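Putative cell adhesion protein (PDB 4DGU) is a fimbrillin-like protein that probably serves as a pilus subunit in cell adhesion by this human gut bacterium. Local coordinates at the interface of chains A and B. Numbering follows the deposited sequence. Chains: chain A/B, putative cell adhesion protein.

The interface of chains A and B. Residues chain A 212-213, 227-230; chain B 236-239.
With CG1 of B:Ile239 anti to its carbonyl carbon (chi1 -73°) and CG2 of A:Ile212 anti to the backbone N, the branch CG1-CD1 of the first meets the methyl of the second, and the two side chains cross at about a right angle. The evidence for packing is the 3.7 Å separation of A:Ile212 CG2 and B:Ile239 CD1; the same CG2 also lies against the backbone of B:Ile238. On its other flank B:Ile239 runs alongside A:Val228, pointing the same way, with CG1 4.1 Å from A:Val228 CG2. An alanine in place of B:Ile239 would probably open a gap between A:Ile212 and A:Val228, leaving both with less apolar packing from the inserted strand.

The opposite face of that strand carries B:Ile238, whose side chain lies beside A:Arg229. The arginine chain bends back on itself and brings the guanidinium nitrogen NH2 3.4 Å from B:Ile238 CD1, a contact with the aliphatic tip rather than a polar bond.

Backbone pairing fixes the register. A:Arg229 N gives a hydrogen bond to B:Ile238 O at 2.9 Å, and B:Ile238 N returns one to A:Arg229 O at 3.0 Å. Toward the other neighbour, B:Ile239 N donates to A:Ser213 O at 3.1 Å.

Strand 237-242 of chain B thus enters the sheet of chain A between strand 209-214, which it joins in parallel, and strand 225-230, to which it is antiparallel. The two-fold axis repeats the insertion with the chains exchanged, giving a reciprocal swap of C-terminal strands; similar strand exchange could link pilus subunits, although the structure alone does not show that this pairing of chains is the biological one.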
# COMPACT_ATOMS: atom_id res chain seq x y z
N ILE A 212 -3.04 20.74 -5.02
CA ILE A 212 -2.29 19.51 -5.25
C ILE A 212 -2.23 18.83 -3.87
O ILE A 212 -1.68 19.40 -2.94
CB ILE A 212 -0.87 19.76 -5.88
CG1 ILE A 212 -0.90 20.66 -7.12
CG2 ILE A 212 -0.17 18.45 -6.17
CD1 ILE A 212 0.52 21.32 -7.43
N SER A 213 -2.83 17.66 -3.70
CA SER A 213 -2.84 17.02 -2.39
C SER A 213 -2.26 15.63 -2.45
O SER A 213 -2.16 15.02 -3.52
CB SER A 213 -4.26 16.97 -1.83
OG SER A 213 -4.87 18.24 -1.88
N SER A 227 7.34 13.47 -5.13
CA SER A 227 7.04 13.89 -6.50
C SER A 227 5.73 14.65 -6.56
O SER A 227 4.76 14.31 -5.89
CB SER A 227 7.04 12.72 -7.47
OG SER A 227 6.05 11.77 -7.14
N VAL A 228 5.76 15.75 -7.30
CA VAL A 228 4.60 16.56 -7.58
C VAL A 228 4.30 16.25 -9.04
O VAL A 228 5.11 16.59 -9.91
CB VAL A 228 4.79 18.06 -7.26
CG1 VAL A 228 3.57 18.88 -7.65
CG2 VAL A 228 5.14 18.28 -5.79
N ARG A 229 3.22 15.48 -9.29
CA ARG A 229 2.78 15.05 -10.63
C ARG A 229 1.53 15.82 -11.09
O ARG A 229 0.42 15.55 -10.66
CB ARG A 229 2.54 13.54 -10.68
CG ARG A 229 2.84 12.93 -12.06
CD ARG A 229 3.29 11.48 -11.98
NE ARG A 229 2.40 10.66 -11.15
CZ ARG A 229 2.74 10.10 -9.99
NH1 ARG A 229 3.98 10.24 -9.52
NH2 ARG A 229 1.86 9.38 -9.30
N LEU A 230 1.77 16.82 -11.95
CA LEU A 230 0.76 17.72 -12.49
C LEU A 230 -0.01 17.08 -13.63
O LEU A 230 0.60 16.46 -14.50
CB LEU A 230 1.40 19.05 -12.99
CG LEU A 230 2.48 19.69 -12.12
CD1 LEU A 230 3.16 20.84 -12.85
CD2 LEU A 230 1.92 20.13 -10.80
N GLY B 236 -4.82 20.37 -9.52
CA GLY B 236 -3.58 20.55 -10.27
C GLY B 236 -2.77 19.28 -10.45
O GLY B 236 -1.84 19.24 -11.26
N GLY B 237 -3.13 18.25 -9.73
CA GLY B 237 -2.43 16.98 -9.78
C GLY B 237 -2.31 16.34 -8.43
O GLY B 237 -3.16 16.58 -7.56
N ILE B 238 -1.29 15.50 -8.25
CA ILE B 238 -1.13 14.76 -6.98
C ILE B 238 0.30 14.83 -6.43
O ILE B 238 1.26 15.10 -7.15
CB ILE B 238 -1.59 13.26 -7.13
CG1 ILE B 238 -0.68 12.45 -8.08
CG2 ILE B 238 -3.07 13.15 -7.53
CD1 ILE B 238 -0.87 10.95 -8.03
N ILE B 239 0.42 14.55 -5.12
CA ILE B 239 1.68 14.42 -4.39
C ILE B 239 1.84 12.94 -4.07
O ILE B 239 0.91 12.32 -3.57
CB ILE B 239 1.76 15.34 -3.14
CG1 ILE B 239 1.96 16.81 -3.59
CG2 ILE B 239 2.91 14.95 -2.24
CD1 ILE B 239 1.20 17.78 -2.83